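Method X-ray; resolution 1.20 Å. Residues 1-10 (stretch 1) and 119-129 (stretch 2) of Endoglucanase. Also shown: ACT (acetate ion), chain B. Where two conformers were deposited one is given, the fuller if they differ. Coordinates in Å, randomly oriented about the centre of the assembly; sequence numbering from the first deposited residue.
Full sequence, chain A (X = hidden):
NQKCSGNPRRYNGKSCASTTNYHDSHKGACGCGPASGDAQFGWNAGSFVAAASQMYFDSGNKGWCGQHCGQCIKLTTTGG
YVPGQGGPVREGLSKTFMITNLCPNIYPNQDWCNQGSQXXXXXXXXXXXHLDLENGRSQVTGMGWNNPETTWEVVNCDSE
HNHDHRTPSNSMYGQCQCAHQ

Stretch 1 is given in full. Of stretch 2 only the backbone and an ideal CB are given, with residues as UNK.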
# COMPACT_ATOMS: atom_id res chain seq x y z
N ASN A 1 7.65 17.43 -5.67
CA ASN A 1 6.81 18.47 -5.03
C ASN A 1 5.48 17.89 -4.55
O ASN A 1 4.84 17.13 -5.28
CB ASN A 1 6.55 19.61 -6.03
CG ASN A 1 5.89 19.11 -7.33
OD1 ASN A 1 6.37 18.16 -7.95
ND2 ASN A 1 4.78 19.74 -7.73
N GLN A 2 5.07 18.26 -3.34
CA GLN A 2 3.78 17.84 -2.81
C GLN A 2 2.66 18.71 -3.38
O GLN A 2 2.63 19.93 -3.16
CB GLN A 2 3.77 17.91 -1.28
CG GLN A 2 4.77 16.97 -0.61
CD GLN A 2 4.69 17.06 0.90
OE1 GLN A 2 5.33 17.91 1.52
NE2 GLN A 2 3.89 16.20 1.49
N LYS A 3 1.75 18.10 -4.13
CA LYS A 3 0.58 18.80 -4.67
C LYS A 3 -0.62 18.73 -3.73
O LYS A 3 -1.54 19.54 -3.85
CB LYS A 3 0.22 18.26 -6.04
CG LYS A 3 1.31 18.48 -7.09
CD LYS A 3 1.00 17.87 -8.45
CE LYS A 3 -0.11 18.61 -9.19
NZ LYS A 3 -0.37 18.01 -10.53
N CYS A 4 -0.64 17.75 -2.82
CA CYS A 4 -1.66 17.69 -1.77
C CYS A 4 -1.35 18.72 -0.69
O CYS A 4 -0.18 19.03 -0.46
CB CYS A 4 -1.70 16.29 -1.16
SG CYS A 4 -1.99 14.95 -2.33
N SER A 5 -2.40 19.23 -0.05
CA SER A 5 -2.25 20.28 0.97
C SER A 5 -3.27 20.07 2.09
O SER A 5 -4.25 19.35 1.93
CB SER A 5 -2.42 21.67 0.36
OG SER A 5 -3.69 21.83 -0.20
N GLY A 6 -3.02 20.75 3.20
CA GLY A 6 -3.86 20.65 4.37
C GLY A 6 -3.43 19.55 5.32
O GLY A 6 -2.46 18.83 5.07
N ASN A 7 -4.16 19.43 6.42
CA ASN A 7 -3.88 18.44 7.45
C ASN A 7 -5.15 17.65 7.74
O ASN A 7 -6.13 18.22 8.27
CB ASN A 7 -3.40 19.14 8.73
CG ASN A 7 -3.17 18.18 9.88
OD1 ASN A 7 -2.88 17.00 9.67
ND2 ASN A 7 -3.28 18.69 11.10
N PRO A 8 -5.21 16.36 7.38
CA PRO A 8 -4.23 15.63 6.57
C PRO A 8 -4.23 16.13 5.12
O PRO A 8 -5.14 16.87 4.71
CB PRO A 8 -4.70 14.18 6.65
CG PRO A 8 -5.96 14.16 7.39
CD PRO A 8 -6.36 15.53 7.76
N ARG A 9 -3.25 15.68 4.36
CA ARG A 9 -3.05 16.11 2.99
C ARG A 9 -4.20 15.64 2.09
O ARG A 9 -4.56 14.46 2.10
CB ARG A 9 -1.72 15.55 2.46
CG ARG A 9 -0.47 16.04 3.13
CD ARG A 9 0.16 17.23 2.44
NE ARG A 9 1.29 17.80 3.19
CZ ARG A 9 1.97 18.87 2.82
NH1 ARG A 9 1.68 19.49 1.68
NH2 ARG A 9 2.96 19.32 3.58
N ARG A 10 -4.75 16.57 1.31
CA ARG A 10 -5.85 16.30 0.38
C ARG A 10 -5.57 16.99 -0.96
O ARG A 10 -4.81 17.95 -1.03
CB ARG A 10 -7.19 16.78 0.97
CG ARG A 10 -7.62 16.02 2.23
CD ARG A 10 -8.81 16.62 2.93
NE ARG A 10 -10.03 16.62 2.12
CZ ARG A 10 -10.84 15.58 1.98
NH1 ARG A 10 -10.55 14.41 2.54
NH2 ARG A 10 -11.93 15.70 1.25
N UNK A 119 -7.98 7.01 10.47
CA UNK A 119 -8.28 8.15 9.60
C UNK A 119 -7.95 9.43 10.36
O UNK A 119 -7.94 9.46 11.58
CB UNK A 119 -9.74 8.14 9.15
N UNK A 120 -7.70 10.51 9.63
CA UNK A 120 -7.56 11.84 10.20
C UNK A 120 -6.21 12.16 10.81
O UNK A 120 -6.00 13.29 11.24
CB UNK A 120 -8.63 12.03 11.27
N UNK A 121 -5.31 11.17 10.89
CA UNK A 121 -3.96 11.39 11.37
C UNK A 121 -2.99 11.77 10.26
O UNK A 121 -3.40 12.08 9.15
CB UNK A 121 -3.46 10.13 12.09
N UNK A 122 -1.69 11.73 10.57
CA UNK A 122 -0.69 12.15 9.59
C UNK A 122 0.65 11.49 9.89
O UNK A 122 1.02 11.30 11.06
CB UNK A 122 -0.54 13.67 9.58
N UNK A 123 1.37 11.14 8.83
CA UNK A 123 2.80 10.86 8.97
C UNK A 123 3.59 12.18 8.97
O UNK A 123 3.00 13.26 8.99
CB UNK A 123 3.28 9.94 7.84
N UNK A 124 4.92 12.12 8.96
CA UNK A 124 5.72 13.35 9.10
C UNK A 124 5.64 14.26 7.87
O UNK A 124 6.02 15.42 7.95
CB UNK A 124 7.18 12.99 9.36
N UNK A 125 5.10 13.75 6.77
CA UNK A 125 4.88 14.52 5.55
C UNK A 125 3.41 14.93 5.35
O UNK A 125 3.08 15.55 4.33
CB UNK A 125 5.35 13.71 4.34
N UNK A 126 2.54 14.59 6.31
CA UNK A 126 1.16 15.06 6.35
C UNK A 126 0.08 14.09 5.89
O UNK A 126 -1.09 14.46 5.89
CB UNK A 126 1.06 16.32 5.49
N UNK A 127 0.43 12.87 5.49
CA UNK A 127 -0.53 11.96 4.85
C UNK A 127 -1.23 11.03 5.85
O UNK A 127 -0.57 10.43 6.70
CB UNK A 127 0.18 11.12 3.79
N UNK A 128 -2.56 10.90 5.71
CA UNK A 128 -3.34 10.05 6.63
C UNK A 128 -3.18 8.55 6.35
O UNK A 128 -3.58 7.77 7.21
CB UNK A 128 -4.82 10.42 6.54
N UNK A 129 -2.64 8.17 5.18
CA UNK A 129 -2.37 6.78 4.82
C UNK A 129 -1.01 6.71 4.12
O UNK A 129 -0.66 7.62 3.35
CB UNK A 129 -3.48 6.22 3.93
C ACT B . -11.79 19.50 0.92
O ACT B . -10.60 19.35 1.26
OXT ACT B . -12.44 18.49 0.54
CH3 ACT B . -12.46 20.84 0.96

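Position 119 has nothing of stretch 1 within 5.5 Å of its ideal CB, so the contact sets no rule; it is Tyr119, whose ring leads away. At 120 phi is 81°, which favours glycine, and CA-to-CB points away. The residue is Gly120, its O linked to Asn7 OD1 through a water that donates to both. Position 121 also points away, and its backbone angles leave the choice open. It is Gly121; its O lies 3.5 Å from Pro8 CB and finds no polar partner.

Position 122 points toward stretch 1, with its ideal CB 4.1 Å from Asn7 OD1 and 5.1 Å from Pro8 CB. A polar side chain would suit the amide, and a small one would also fit. The deposited His122 places ND1 3.8 Å from Asn7 OD1, and the water that joins Asn7 to 120 bridges them from the side, also bonding His122 ND1 at 2.8 Å from its O.

Positions 123 to 126 form a type I turn. The first points sideways and meets nothing of stretch 1, but a short acceptor such as Asn, Asp or Ser could gather the turn's amides. Asn123 does so: its OD1 accepts from the backbone N of 125 and of 127, each at 3.1 Å. Position 124, out of reach, would tolerate many residues; it is Lys124.

At 125 the backbone does the main work. Its O receives Gln2 NE2 at 3.0 Å and, weakly, Arg9 NE at 3.1 Å. With CB sideways, 4.1 Å from Gln2 NE2, many side chains would pass; Tyr125 sends its ring outward from the turn.

Position 126 is the strictest. Phi is 102°, a CB would jam against the preceding carbonyl O, and the ideal CB lies 2.7 Å from Arg9 NE, a clash. Only glycine answers both demands. Gly126 lets the guanidinium edge approach its CA, while its O accepts from Arg9 N at 2.9 Å.

At 127 CA-to-CB points away, yet Gln2 offers an amide donor and Arg9 an aliphatic stem. A long side chain that turns back would suit, especially an aromatic with a polar tip. Tyr127 fits: Arg9 CG sits over its ring face, 4.0 Å from the centroid, and its OH accepts from Gln2 NE2 at 2.9 Å.

Position 128 points sideways, its ideal CB 3.8 Å from Pro8 CB, so an aliphatic stem would pack there, with an acceptor useful near Arg10. Glu128 takes the backbone N of Gly120 on OE1 at 2.7 Å and reaches Arg10 NH1 from OE2 through a water. Position 129, out of reach, is Leu129.

Stretch 2 (119-129) YGGHNKYGYEL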
# COMPACT_ATOMS: atom_id res chain seq x y z
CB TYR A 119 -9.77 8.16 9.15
CG TYR A 119 -10.22 6.88 8.50
CD1 TYR A 119 -10.84 5.88 9.23
CD2 TYR A 119 -10.02 6.64 7.14
CE1 TYR A 119 -11.23 4.68 8.66
CE2 TYR A 119 -10.41 5.45 6.55
CZ TYR A 119 -11.02 4.47 7.32
OH TYR A 119 -11.41 3.28 6.74
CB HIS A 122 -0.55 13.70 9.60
CG HIS A 122 -0.18 14.23 10.96
ND1 HIS A 122 -1.12 14.50 11.93
CD2 HIS A 122 1.03 14.44 11.53
CE1 HIS A 122 -0.50 14.87 13.04
NE2 HIS A 122 0.80 14.85 12.82
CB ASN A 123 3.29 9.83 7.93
CG ASN A 123 3.17 10.29 6.49
OD1 ASN A 123 3.09 11.49 6.19
ND2 ASN A 123 3.20 9.31 5.58
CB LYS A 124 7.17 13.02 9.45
CG LYS A 124 7.33 12.37 10.81
CD LYS A 124 8.78 12.35 11.28
CE LYS A 124 8.96 11.46 12.50
NZ LYS A 124 10.37 11.28 12.91
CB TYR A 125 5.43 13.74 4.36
CG TYR A 125 6.94 13.60 4.39
CD1 TYR A 125 7.52 12.41 4.75
CD2 TYR A 125 7.78 14.67 4.06
CE1 TYR A 125 8.91 12.27 4.76
CE2 TYR A 125 9.18 14.53 4.08
CZ TYR A 125 9.72 13.33 4.41
OH TYR A 125 11.10 13.18 4.43
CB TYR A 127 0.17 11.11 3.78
CG TYR A 127 0.79 11.94 2.68
CD1 TYR A 127 2.13 12.32 2.73
CD2 TYR A 127 0.03 12.39 1.61
CE1 TYR A 127 2.69 13.13 1.74
CE2 TYR A 127 0.58 13.20 0.61
CZ TYR A 127 1.92 13.55 0.68
OH TYR A 127 2.52 14.36 -0.27
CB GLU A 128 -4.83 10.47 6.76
CG GLU A 128 -5.71 10.22 5.56
CD GLU A 128 -7.18 10.59 5.80
OE1 GLU A 128 -7.63 10.71 6.96
OE2 GLU A 128 -7.93 10.80 4.83
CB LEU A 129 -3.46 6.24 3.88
CG LEU A 129 -3.27 4.82 3.32
CD1 LEU A 129 -3.26 3.78 4.44
CD2 LEU A 129 -4.36 4.50 2.30
O HOH W 1 -3.83 14.97 11.47
O HOH W 2 -3.65 12.34 3.59
O HOH W 3 -8.71 13.64 4.57
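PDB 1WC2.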